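Local coordinates for Ice-binding protein 1 (Shewanella frigidimarina, PDB 6BG8) that binds ice and inhibits the growth of ice crystals, acting as an adhesin that holds the bacterium on ice in a favourable position in its aquatic habitat, at residues 14-19 with 225-230; 20-25 with 35-40; 116-121 with 134-139; 123-128 with 143-148; 162-167 with 190-195. All coordinates share one frame; numbering follows the deposited sequence. Where two conformers were deposited one is given.

Interaction 1: residues 14-19 with 225-230; sequences FAMLAS and DQVTLD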
# COMPACT_ATOMS: atom_id res chain seq x y z
N PHE A 14 4.01 -6.58 5.31
CA PHE A 14 2.57 -6.49 5.14
C PHE A 14 2.20 -6.26 3.68
O PHE A 14 2.81 -5.43 3.00
CB PHE A 14 1.99 -5.36 5.99
CG PHE A 14 2.07 -5.61 7.46
CD1 PHE A 14 1.15 -6.45 8.09
CD2 PHE A 14 3.05 -4.99 8.22
CE1 PHE A 14 1.22 -6.67 9.47
CE2 PHE A 14 3.13 -5.21 9.59
CZ PHE A 14 2.22 -6.05 10.22
N ALA A 15 1.19 -7.00 3.22
CA ALA A 15 0.44 -6.60 2.04
C ALA A 15 -0.52 -5.46 2.38
O ALA A 15 -0.71 -4.53 1.58
CB ALA A 15 -0.34 -7.80 1.49
N MET A 16 -1.13 -5.50 3.57
CA MET A 16 -2.07 -4.48 3.98
C MET A 16 -1.91 -4.23 5.47
O MET A 16 -1.77 -5.16 6.26
CB MET A 16 -3.51 -4.90 3.68
CG MET A 16 -3.75 -5.25 2.23
SD MET A 16 -5.47 -5.61 1.84
CE MET A 16 -5.90 -6.85 3.02
N LEU A 17 -1.96 -2.95 5.85
CA LEU A 17 -1.77 -2.56 7.24
C LEU A 17 -2.55 -1.29 7.49
O LEU A 17 -2.43 -0.32 6.74
CB LEU A 17 -0.28 -2.35 7.54
CG LEU A 17 0.12 -1.90 8.95
CD1 LEU A 17 -0.08 -3.03 9.96
CD2 LEU A 17 1.57 -1.42 8.97
N ALA A 18 -3.35 -1.28 8.56
CA ALA A 18 -4.18 -0.13 8.86
C ALA A 18 -4.21 0.11 10.36
O ALA A 18 -3.99 -0.79 11.16
CB ALA A 18 -5.61 -0.31 8.33
N SER A 19 -4.49 1.37 10.73
CA SER A 19 -4.68 1.71 12.13
C SER A 19 -5.97 1.10 12.69
O SER A 19 -5.97 0.52 13.78
CB SER A 19 -4.70 3.23 12.29
OG SER A 19 -5.16 3.60 13.58
N ASP A 225 -6.58 5.36 9.50
CA ASP A 225 -7.92 4.78 9.45
C ASP A 225 -7.88 3.37 8.89
O ASP A 225 -7.35 2.47 9.55
CB ASP A 225 -8.87 5.67 8.66
CG ASP A 225 -10.33 5.30 8.88
OD1 ASP A 225 -10.62 4.53 9.82
OD2 ASP A 225 -11.19 5.77 8.09
N GLN A 226 -8.41 3.15 7.68
CA GLN A 226 -8.78 1.80 7.28
C GLN A 226 -8.36 1.51 5.85
O GLN A 226 -8.22 2.40 5.01
CB GLN A 226 -10.29 1.59 7.41
CG GLN A 226 -11.10 2.47 6.47
CD GLN A 226 -12.59 2.26 6.60
OE1 GLN A 226 -13.04 1.35 7.31
NE2 GLN A 226 -13.38 3.11 5.94
N VAL A 227 -8.21 0.22 5.56
CA VAL A 227 -8.09 -0.27 4.19
C VAL A 227 -9.34 -1.07 3.89
O VAL A 227 -9.66 -2.02 4.61
CB VAL A 227 -6.84 -1.13 3.99
CG1 VAL A 227 -6.80 -1.64 2.55
CG2 VAL A 227 -5.56 -0.36 4.31
N THR A 228 -10.05 -0.71 2.82
CA THR A 228 -11.24 -1.47 2.42
C THR A 228 -11.03 -2.05 1.03
O THR A 228 -10.50 -1.38 0.14
CB THR A 228 -12.52 -0.60 2.44
OG1 THR A 228 -12.50 0.35 1.37
CG2 THR A 228 -12.65 0.11 3.77
N LEU A 229 -11.43 -3.31 0.88
CA LEU A 229 -11.40 -4.04 -0.38
C LEU A 229 -12.81 -4.38 -0.83
O LEU A 229 -13.71 -4.60 -0.02
CB LEU A 229 -10.62 -5.36 -0.25
CG LEU A 229 -9.19 -5.34 0.26
CD1 LEU A 229 -8.62 -6.73 0.09
CD2 LEU A 229 -8.39 -4.29 -0.51
N ASP A 230 -12.97 -4.45 -2.14
CA ASP A 230 -14.20 -4.92 -2.78
C ASP A 230 -13.76 -5.90 -3.87
O ASP A 230 -13.45 -5.50 -4.99
CB ASP A 230 -15.01 -3.75 -3.32
CG ASP A 230 -16.35 -4.17 -3.91
OD1 ASP A 230 -16.66 -5.39 -3.93
OD2 ASP A 230 -17.09 -3.28 -4.35
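The side chain of M16 leaves its strand with CG anti to the carbonyl carbon (chi1 -55°); an extended chi2 (-175°) carries SD outward toward L229, and a bend at chi3 lays CE beside the same leucine. The two side chains meet tip to tip: M16 SD lies 3.8 Å from L229 CD1 and 4.0 Å from L229 CD2, so it sits against both methyls of the leucine fork. V227 CG1 approaches M16 SD at 4.2 Å. Further along the strand A18 offers only a methyl, and this small side chain lets the backbone of 225-227 come close: A18 CB is 3.5 Å from D225 O and 4.0 Å from V227 CG2. V227 CG2 also rests 4.0 Å from L17 O.

Strands 16-18 and 226-229 are not neighbours in one sheet. Their axes approach to 6.3 Å at 136°, because they belong to two different walls of the beta-solenoid typical of the DUF3494 ice-binding domain, here the C-terminal domain of a longer adhesin. The contact fills the interior where those walls converge. L220 and A222 of strand 219-222 and I22 of strand 21-24 complete this apolar lining, while L17 packs on L95 of helix 84-103. Just past L229, D230 is hydrogen-bonded to T212, the probable ice-binding residue, and to T25.

The side-chain part of the contact is mainly dispersive: flexible thioether, branched aliphatic groups and a bare methyl join the walls by shape, with the polar ends of S19 and Q226 bonded elsewhere, to D39 and E207.

Interaction 2: residues 20-25 with 35-40; sequences QAITTT and LGILDQ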
# COMPACT_ATOMS: atom_id res chain seq x y z
N GLN A 20 -7.08 1.24 11.97
CA GLN A 20 -8.40 0.99 12.55
C GLN A 20 -9.06 -0.29 12.08
O GLN A 20 -9.62 -1.02 12.90
CB GLN A 20 -9.34 2.16 12.25
CG GLN A 20 -8.97 3.48 12.92
CD GLN A 20 -8.98 3.37 14.42
OE1 GLN A 20 -10.02 3.13 15.02
NE2 GLN A 20 -7.81 3.56 15.04
N ALA A 21 -9.00 -0.59 10.79
CA ALA A 21 -9.76 -1.72 10.27
C ALA A 21 -9.24 -2.10 8.89
O ALA A 21 -8.73 -1.26 8.15
CB ALA A 21 -11.26 -1.40 10.18
N ILE A 22 -9.40 -3.38 8.57
CA ILE A 22 -9.24 -3.88 7.20
C ILE A 22 -10.50 -4.67 6.89
O ILE A 22 -10.87 -5.57 7.66
CB ILE A 22 -7.99 -4.75 7.03
CG1 ILE A 22 -6.73 -3.91 7.25
CG2 ILE A 22 -7.98 -5.36 5.62
CD1 ILE A 22 -5.45 -4.73 7.35
N THR A 23 -11.17 -4.32 5.81
CA THR A 23 -12.43 -4.96 5.47
C THR A 23 -12.43 -5.38 4.01
O THR A 23 -11.71 -4.82 3.18
CB THR A 23 -13.64 -4.05 5.72
OG1 THR A 23 -13.71 -3.04 4.70
CG2 THR A 23 -13.56 -3.39 7.10
N THR A 24 -13.27 -6.38 3.71
CA THR A 24 -13.44 -6.84 2.34
C THR A 24 -14.87 -7.32 2.14
O THR A 24 -15.52 -7.84 3.05
CB THR A 24 -12.48 -7.97 1.95
OG1 THR A 24 -12.64 -8.27 0.56
CG2 THR A 24 -12.78 -9.24 2.74
N THR A 25 -15.36 -7.11 0.92
CA THR A 25 -16.49 -7.87 0.43
C THR A 25 -16.01 -9.25 -0.02
O THR A 25 -14.82 -9.55 0.00
CB THR A 25 -17.16 -7.13 -0.72
OG1 THR A 25 -16.25 -7.13 -1.82
CG2 THR A 25 -17.47 -5.69 -0.34
N LEU A 35 -1.41 -9.30 6.97
CA LEU A 35 -2.42 -8.29 7.27
C LEU A 35 -2.24 -7.84 8.71
O LEU A 35 -1.96 -8.66 9.60
CB LEU A 35 -3.83 -8.85 7.08
CG LEU A 35 -4.51 -8.65 5.72
CD1 LEU A 35 -3.62 -9.07 4.56
CD2 LEU A 35 -5.85 -9.39 5.66
N GLY A 36 -2.40 -6.54 8.95
CA GLY A 36 -2.30 -6.06 10.31
C GLY A 36 -3.23 -4.91 10.61
O GLY A 36 -3.45 -4.05 9.75
N ILE A 37 -3.80 -4.91 11.82
CA ILE A 37 -4.51 -3.77 12.38
C ILE A 37 -3.74 -3.32 13.61
O ILE A 37 -3.37 -4.15 14.46
CB ILE A 37 -5.97 -4.13 12.75
CG1 ILE A 37 -6.74 -4.58 11.49
CG2 ILE A 37 -6.65 -2.96 13.42
CD1 ILE A 37 -8.14 -5.13 11.77
N LEU A 38 -3.44 -2.03 13.70
CA LEU A 38 -2.52 -1.53 14.71
C LEU A 38 -3.20 -1.04 15.98
O LEU A 38 -2.61 -1.17 17.06
CB LEU A 38 -1.67 -0.38 14.15
CG LEU A 38 -0.77 -0.67 12.95
CD1 LEU A 38 -0.26 0.64 12.37
CD2 LEU A 38 0.41 -1.57 13.31
N ASP A 39 -4.40 -0.46 15.88
CA ASP A 39 -4.95 0.29 17.00
C ASP A 39 -6.36 -0.14 17.37
O ASP A 39 -7.06 0.61 18.05
CB ASP A 39 -4.92 1.80 16.71
CG ASP A 39 -3.52 2.31 16.46
OD1 ASP A 39 -2.68 2.17 17.36
OD2 ASP A 39 -3.28 2.84 15.36
N GLN A 40 -6.79 -1.32 16.91
CA GLN A 40 -8.06 -1.92 17.33
C GLN A 40 -7.89 -3.43 17.37
O GLN A 40 -6.92 -3.99 16.84
CB GLN A 40 -9.21 -1.55 16.39
CG GLN A 40 -9.53 -0.06 16.26
CD GLN A 40 -10.23 0.54 17.49
OE1 GLN A 40 -10.48 -0.16 18.47
NE2 GLN A 40 -10.53 1.83 17.43
O HOH W 1 -7.72 3.42 17.94
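At a corner of the beta-solenoid, where the chain passes from one wall to the next, I22 of strand 21-24 packs on I37 of strand 34-37, and Q20, just before the one, meets Q40, beyond the other. The two strands lie on different walls, their axes 7.0 Å apart at 131°, so side chains rather than backbone bonds join them.

Inside the corner, I22 and I37 pack against each other as beta-branched residues suited to strands. I22 CD1 reaches over to G36 O at 3.2 Å, and it also touches L35 CG. I37 answers with CD1 near I22 N, at 3.9 Å, and with CG2 3.6 Å from Q20 O. Both of these polar atoms, I22 N and Q20 O, are buried and have no partner in the model. Y45 and F48 enclose the same apolar cluster from strand 45-46 and the loop after it.

Beyond the strand ends two amides meet with their planes 85° apart. Q20 bends at chi2 (-61°), placing CD against the Q40 side chain. Q40 NE2 then donates a nearly straight hydrogen bond of 2.8 Å to Q20 OE1; the acceptor lies in the Q40 amide plane, while the donor is somewhat tilted from the Q20 carbonyl plane. The other end of the Q20 amide is used too: Q20 NE2 donates to a water at 2.9 Å, and that water donates to D39 O.

Interaction 3: residues 116-121 with 134-139; sequences PIELGN and DVTLQT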
# COMPACT_ATOMS: atom_id res chain seq x y z
N PRO A 116 1.58 16.07 -12.05
CA PRO A 116 0.35 16.53 -12.71
C PRO A 116 -0.88 16.10 -11.93
O PRO A 116 -0.89 15.06 -11.29
CB PRO A 116 0.41 15.84 -14.08
CG PRO A 116 1.87 15.55 -14.28
CD PRO A 116 2.37 15.19 -12.92
N ILE A 117 -1.94 16.91 -12.01
CA ILE A 117 -3.14 16.53 -11.27
C ILE A 117 -3.98 15.49 -12.00
O ILE A 117 -4.89 14.91 -11.39
CB ILE A 117 -4.00 17.77 -10.93
CG1 ILE A 117 -4.42 18.53 -12.20
CG2 ILE A 117 -3.23 18.67 -9.97
CD1 ILE A 117 -5.46 19.61 -11.95
N GLU A 118 -3.69 15.22 -13.27
CA GLU A 118 -4.22 14.07 -13.98
C GLU A 118 -3.05 13.27 -14.54
O GLU A 118 -2.20 13.82 -15.25
CB GLU A 118 -5.17 14.49 -15.12
CG GLU A 118 -5.58 13.33 -16.06
CD GLU A 118 -6.31 12.21 -15.34
OE1 GLU A 118 -7.24 12.51 -14.56
OE2 GLU A 118 -5.99 11.02 -15.57
N LEU A 119 -3.00 11.98 -14.20
CA LEU A 119 -1.88 11.12 -14.58
C LEU A 119 -2.19 10.21 -15.76
O LEU A 119 -1.29 9.52 -16.25
CB LEU A 119 -1.42 10.29 -13.38
CG LEU A 119 -0.78 11.07 -12.23
CD1 LEU A 119 -0.54 10.19 -11.00
CD2 LEU A 119 0.52 11.71 -12.68
N GLY A 120 -3.43 10.20 -16.25
CA GLY A 120 -3.76 9.38 -17.40
C GLY A 120 -3.09 9.85 -18.67
O GLY A 120 -2.84 11.04 -18.87
N ASN A 121 -2.78 8.88 -19.54
CA ASN A 121 -2.17 9.10 -20.86
C ASN A 121 -0.77 9.71 -20.76
O ASN A 121 -0.27 10.28 -21.74
CB ASN A 121 -3.06 9.97 -21.76
CG ASN A 121 -4.36 9.27 -22.12
OD1 ASN A 121 -4.39 8.06 -22.33
ND2 ASN A 121 -5.43 10.05 -22.21
N ASP A 134 -5.34 17.45 -5.18
CA ASP A 134 -5.74 16.07 -5.44
C ASP A 134 -5.23 15.63 -6.81
O ASP A 134 -5.07 16.45 -7.73
CB ASP A 134 -7.26 15.90 -5.42
CG ASP A 134 -7.92 16.52 -4.20
OD1 ASP A 134 -7.51 16.20 -3.07
OD2 ASP A 134 -8.87 17.32 -4.37
N VAL A 135 -5.01 14.33 -6.97
CA VAL A 135 -4.56 13.75 -8.23
C VAL A 135 -5.56 12.69 -8.68
O VAL A 135 -6.01 11.87 -7.87
CB VAL A 135 -3.16 13.13 -8.12
CG1 VAL A 135 -2.81 12.40 -9.43
CG2 VAL A 135 -2.12 14.19 -7.79
N THR A 136 -5.89 12.70 -9.96
CA THR A 136 -6.70 11.65 -10.54
C THR A 136 -5.91 10.92 -11.61
O THR A 136 -5.03 11.48 -12.26
CB THR A 136 -8.01 12.21 -11.13
OG1 THR A 136 -7.72 13.34 -11.96
CG2 THR A 136 -8.94 12.63 -10.00
N LEU A 137 -6.24 9.63 -11.77
CA LEU A 137 -5.69 8.78 -12.82
C LEU A 137 -6.90 8.14 -13.49
O LEU A 137 -7.36 7.08 -13.06
CB LEU A 137 -4.73 7.75 -12.23
CG LEU A 137 -4.26 6.56 -13.08
CD1 LEU A 137 -3.91 6.98 -14.50
CD2 LEU A 137 -3.06 5.92 -12.40
N GLN A 138 -7.45 8.81 -14.51
CA GLN A 138 -8.69 8.32 -15.09
C GLN A 138 -8.82 8.52 -16.59
O GLN A 138 -9.62 7.83 -17.24
CB GLN A 138 -9.89 8.97 -14.39
CG GLN A 138 -9.92 10.49 -14.40
CD GLN A 138 -10.93 11.03 -13.39
OE1 GLN A 138 -11.60 10.26 -12.70
NE2 GLN A 138 -11.01 12.35 -13.28
N THR A 139 -8.08 9.47 -17.18
CA THR A 139 -8.26 9.67 -18.62
C THR A 139 -7.66 8.55 -19.45
O THR A 139 -7.95 8.46 -20.64
CB THR A 139 -7.67 11.01 -19.06
OG1 THR A 139 -6.27 11.03 -18.76
CG2 THR A 139 -8.36 12.15 -18.34
O HOH W 2 -7.16 15.93 -9.61
O HOH W 3 -9.34 14.06 -15.26
O HOH W 4 -5.25 13.45 -19.64
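Hydrogen bonds dominate, and E118 is their hub. Its CG is anti to the backbone N (chi1 170°), and a bend at chi2 (61°) brings CD close to T136 O; E118 and T139 reach toward each other tip to tip. E118 OE2 accepts from three amides: Q138 N, at 2.9 Å on the syn lone pair, T139 N, at 3.1 Å from above the carboxylate plane, and, within its own loop, G120 N on the anti side. E118 OE1 takes the hydroxyl of T136 OG1 at 2.8 Å, this donor too lying out of the carboxylate plane, and also a water shared with Q138 NE2. A carboxylate suits this place because several N-H groups converge on it, which would probably stabilise its negative charge.

Backbone bonds flank it: T136 N donates to I117 O (2.8 Å) and L119 N to T136 O (2.9 Å), making a single bridge between E118 and T136. Through this bridge an irregular loop covers strand 135-137, the outermost strand of the long parallel sheet along one wall of the beta-solenoid.

Among apolar contacts, L119 CD1 packs 3.5 Å from V135 CG1, the side chains crossing obliquely, and L119 CB lies 4.3 Å from L137 CD1. Glycine suits 120, since a CB here would collide with T139 OG1, already 3.3 Å from G120 CA.

Interaction 4: residues 123-128 with 143-148; sequences TLTRGV and TLDGEG. With SO4 (sulfate ion), chain C.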
# COMPACT_ATOMS: atom_id res chain seq x y z
N THR A 123 3.44 9.13 -19.79
CA THR A 123 4.56 8.23 -19.53
C THR A 123 5.57 9.02 -18.70
O THR A 123 6.09 10.04 -19.16
CB THR A 123 5.19 7.71 -20.83
OG1 THR A 123 4.22 6.96 -21.56
CG2 THR A 123 6.39 6.82 -20.52
N LEU A 124 5.82 8.57 -17.48
CA LEU A 124 6.72 9.26 -16.56
C LEU A 124 7.95 8.41 -16.27
O LEU A 124 7.86 7.18 -16.16
CB LEU A 124 6.01 9.59 -15.23
CG LEU A 124 4.87 10.61 -15.33
CD1 LEU A 124 4.23 10.85 -13.95
CD2 LEU A 124 5.37 11.91 -15.95
N THR A 125 9.09 9.08 -16.12
CA THR A 125 10.31 8.42 -15.71
C THR A 125 10.48 8.51 -14.19
O THR A 125 9.67 9.14 -13.49
CB THR A 125 11.50 9.02 -16.46
OG1 THR A 125 11.37 10.44 -16.49
CG2 THR A 125 11.47 8.53 -17.90
N ARG A 126 11.52 7.87 -13.68
CA ARG A 126 11.70 7.83 -12.24
C ARG A 126 11.92 9.24 -11.69
O ARG A 126 12.30 10.17 -12.41
CB ARG A 126 12.88 6.94 -11.87
CG ARG A 126 14.22 7.56 -12.13
CD ARG A 126 15.20 6.48 -12.51
NE ARG A 126 16.58 6.93 -12.43
CZ ARG A 126 17.62 6.12 -12.27
NH1 ARG A 126 17.42 4.80 -12.16
NH2 ARG A 126 18.85 6.62 -12.20
N GLY A 127 11.66 9.39 -10.41
CA GLY A 127 11.79 10.67 -9.76
C GLY A 127 10.78 10.80 -8.65
O GLY A 127 10.11 9.84 -8.27
N VAL A 128 10.69 12.03 -8.15
CA VAL A 128 9.80 12.44 -7.06
C VAL A 128 8.83 13.46 -7.61
O VAL A 128 9.26 14.54 -8.06
CB VAL A 128 10.58 13.04 -5.88
CG1 VAL A 128 9.60 13.52 -4.79
CG2 VAL A 128 11.59 12.05 -5.34
N THR A 143 1.86 5.15 -17.65
CA THR A 143 2.98 4.27 -17.92
C THR A 143 4.19 4.77 -17.15
O THR A 143 4.56 5.94 -17.25
CB THR A 143 3.28 4.20 -19.42
OG1 THR A 143 2.12 3.70 -20.11
CG2 THR A 143 4.47 3.26 -19.69
N LEU A 144 4.80 3.89 -16.36
CA LEU A 144 5.99 4.24 -15.59
C LEU A 144 7.19 3.57 -16.23
O LEU A 144 7.23 2.34 -16.36
CB LEU A 144 5.83 3.85 -14.12
CG LEU A 144 4.69 4.61 -13.41
CD1 LEU A 144 4.48 4.13 -11.96
CD2 LEU A 144 4.88 6.13 -13.46
N ASP A 145 8.17 4.38 -16.65
CA ASP A 145 9.27 3.99 -17.52
C ASP A 145 10.55 4.00 -16.70
O ASP A 145 11.07 5.07 -16.37
CB ASP A 145 9.35 4.95 -18.71
CG ASP A 145 10.45 4.59 -19.72
OD1 ASP A 145 11.30 3.72 -19.46
OD2 ASP A 145 10.46 5.22 -20.79
N GLY A 146 11.06 2.81 -16.38
CA GLY A 146 12.29 2.72 -15.63
C GLY A 146 13.56 2.99 -16.41
O GLY A 146 14.65 2.91 -15.83
N GLU A 147 13.45 3.27 -17.71
CA GLU A 147 14.59 3.63 -18.57
C GLU A 147 15.67 2.55 -18.58
O GLU A 147 16.85 2.84 -18.78
CB GLU A 147 15.17 4.99 -18.19
CG GLU A 147 14.19 6.13 -18.44
CD GLU A 147 14.70 7.47 -17.96
OE1 GLU A 147 15.06 8.31 -18.81
OE2 GLU A 147 14.73 7.68 -16.73
N GLY A 148 15.28 1.30 -18.35
CA GLY A 148 16.18 0.18 -18.43
C GLY A 148 16.82 -0.23 -17.13
O GLY A 148 17.58 -1.20 -17.12
S SO4 C . 17.54 10.34 -12.96
O1 SO4 C . 18.50 9.54 -12.20
O2 SO4 C . 17.55 11.73 -12.53
O3 SO4 C . 17.82 10.13 -14.37
O4 SO4 C . 16.17 9.94 -12.77
O HOH W 5 13.19 6.19 -15.11
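A parallel strand pair of the three-stranded sheet at one end of the beta-solenoid brings T123, L124 and T125 beside T143, L144 and D145, the axes 4.7 Å apart at 30°. L124 N donates to T143 O and D145 N to L124 O, each at 2.9 Å.

On one face T123 and T143 both hold OG1 beside the backbone N and CG2 anti to it, which sets the side chains in the same pose, with T123 OG1 3.6 Å from T143 CB; beta-branched threonines suit an extended, solvent-facing strand. On the other, L124 CB meets L144 CD2 at 4.0 Å, and F156 covers both leucines.

Past the strands, D145 OD1 accepts from E147 N, forming an Asx turn, and from N175. The turn brings E147 back to T125, whose CG2 lies 3.4 Å from E147 CD. R126 was modelled in two conformers; in the one described NE and NH2 donate to a sulfate, probably from the crystallisation liquor, and NH1 pairs with D149, both tentative.

Where the strands part, a water accepts from R126 N (2.8 Å) and donates to D145 O and E147 OE2. Sheet pairing thus continues through solvent, which links E147 to 123-128 without a direct hydrogen bond.

Interaction 5: residues 162-167 with 190-195; sequences LTSGAP and TVIGTN. With PO4 (phosphate ion), chain H.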
# COMPACT_ATOMS: atom_id res chain seq x y z
N LEU A 162 -5.77 10.74 -3.87
CA LEU A 162 -5.41 10.10 -5.13
C LEU A 162 -6.55 9.16 -5.51
O LEU A 162 -6.93 8.31 -4.70
CB LEU A 162 -4.10 9.29 -5.02
CG LEU A 162 -3.79 8.33 -6.19
CD1 LEU A 162 -3.60 9.08 -7.50
CD2 LEU A 162 -2.60 7.43 -5.92
N THR A 163 -7.08 9.33 -6.72
CA THR A 163 -8.21 8.53 -7.19
C THR A 163 -7.97 8.07 -8.62
O THR A 163 -7.82 8.90 -9.52
CB THR A 163 -9.51 9.34 -7.12
OG1 THR A 163 -9.69 9.86 -5.80
CG2 THR A 163 -10.71 8.46 -7.48
N SER A 164 -7.97 6.76 -8.84
CA SER A 164 -7.98 6.24 -10.20
C SER A 164 -9.40 5.77 -10.51
O SER A 164 -10.17 5.43 -9.61
CB SER A 164 -6.97 5.10 -10.39
OG SER A 164 -7.26 3.99 -9.56
N GLY A 165 -9.75 5.80 -11.79
CA GLY A 165 -11.08 5.39 -12.17
C GLY A 165 -11.29 5.44 -13.67
O GLY A 165 -10.34 5.55 -14.45
N ALA A 166 -12.56 5.33 -14.04
CA ALA A 166 -12.95 5.19 -15.43
C ALA A 166 -12.80 6.52 -16.18
O ALA A 166 -12.94 7.59 -15.59
CB ALA A 166 -14.40 4.71 -15.52
N PRO A 167 -12.55 6.48 -17.50
CA PRO A 167 -12.47 5.29 -18.36
C PRO A 167 -11.13 4.55 -18.34
O PRO A 167 -11.06 3.43 -18.83
CB PRO A 167 -12.71 5.86 -19.75
CG PRO A 167 -12.10 7.23 -19.66
CD PRO A 167 -12.48 7.72 -18.28
N THR A 190 -6.52 7.37 -0.59
CA THR A 190 -6.23 6.78 -1.89
C THR A 190 -7.39 5.86 -2.28
O THR A 190 -7.78 4.98 -1.50
CB THR A 190 -4.92 6.00 -1.87
OG1 THR A 190 -3.83 6.92 -1.66
CG2 THR A 190 -4.70 5.27 -3.19
N VAL A 191 -7.94 6.09 -3.46
CA VAL A 191 -9.09 5.34 -3.97
C VAL A 191 -8.68 4.74 -5.31
O VAL A 191 -8.26 5.47 -6.22
CB VAL A 191 -10.33 6.23 -4.12
CG1 VAL A 191 -11.49 5.45 -4.67
CG2 VAL A 191 -10.69 6.87 -2.78
N ILE A 192 -8.80 3.42 -5.43
CA ILE A 192 -8.37 2.69 -6.62
C ILE A 192 -9.61 2.21 -7.38
O ILE A 192 -10.48 1.56 -6.79
CB ILE A 192 -7.44 1.53 -6.22
CG1 ILE A 192 -6.16 2.11 -5.62
CG2 ILE A 192 -7.13 0.63 -7.41
CD1 ILE A 192 -5.27 1.10 -4.91
N GLY A 193 -9.69 2.56 -8.67
CA GLY A 193 -10.95 2.41 -9.39
C GLY A 193 -11.29 0.98 -9.76
O GLY A 193 -10.43 0.10 -9.83
N THR A 194 -12.59 0.75 -9.99
CA THR A 194 -13.08 -0.59 -10.31
C THR A 194 -12.31 -1.19 -11.48
O THR A 194 -12.04 -0.51 -12.48
CB THR A 194 -14.57 -0.56 -10.67
OG1 THR A 194 -14.78 0.21 -11.86
CG2 THR A 194 -15.42 0.00 -9.53
N ASN A 195 -11.94 -2.46 -11.34
CA ASN A 195 -11.39 -3.26 -12.42
C ASN A 195 -10.15 -2.63 -13.04
O ASN A 195 -9.86 -2.86 -14.22
CB ASN A 195 -12.45 -3.50 -13.50
CG ASN A 195 -13.67 -4.17 -12.93
OD1 ASN A 195 -13.59 -5.26 -12.37
ND2 ASN A 195 -14.80 -3.51 -13.04
P PO4 H . -14.84 3.78 -11.04
O1 PO4 H . -14.36 5.11 -11.57
O2 PO4 H . -16.29 3.89 -10.62
O3 PO4 H . -14.04 3.38 -9.81
O4 PO4 H . -14.69 2.75 -12.14
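L162 and V191 begin the contact through the backbone: V191 N donates to L162 O at 2.7 Å, and V191 O accepts from S164 N at 2.9 Å. One step on, S164 OG accepts from G193 N at 3.0 Å. The serine puts its OG between its own backbone N and carbonyl carbon (chi1 62°), which turns the hydroxyl to the neighbouring strand.

Side chains pair off in register around these bonds. T163 and V191 lie side by side, with T163 CG2 4.1 Å from V191 CB, while on the other face L162 CD2 rests 4.1 Å from T190 CG2. Beta-branched T163, T190 and V191 suit extended strands; L162 fills the interior with V135 and W184. G165 and G193 face each other with their CA atoms 4.1 Å apart, and a CB on G193 would strike S164 O and G165 CA.

Strands 162-164 and 190-192 are thus neighbours, with strand axes only 5° from parallel, on the flat solenoid wall that also holds strand 208-210, just before the probable ice-binding T212. Beyond the glycines the turns part around a phosphate, probably from the crystallisation liquor. A166 N, T194 N and T194 OG1 donate to it (the last at 2.6 Å to O4), with R211 as a further donor.

S164 OG therefore acts as a side-chain substitute for a carbonyl, prolonging the interstrand bonding by one step, and the N-H groups, the T194 hydroxyl and R211 together make a site able to hold an anion.

From the N terminus, the chain enters strand 14-18, whose contact with 225-230 (interaction 1) closes a loop of 205 residues and ties the beginning of the domain to its last coils. All the other contacts nest inside it. Interaction 2 follows at once, closing a loop of nine residues; S19 to D39 and D225 to Q20 couple it to interaction 1. At the far end of the solenoid, interactions 3 and 4 close short loops of 12 and 14 residues that cross, and L119 packs on L124 between them. Interaction 5 closes a later loop of 22, joined to interaction 3 because strands 135-137 and 162-164 are sheet neighbours. One long wall thus links interactions 1, 2, 3 and 5.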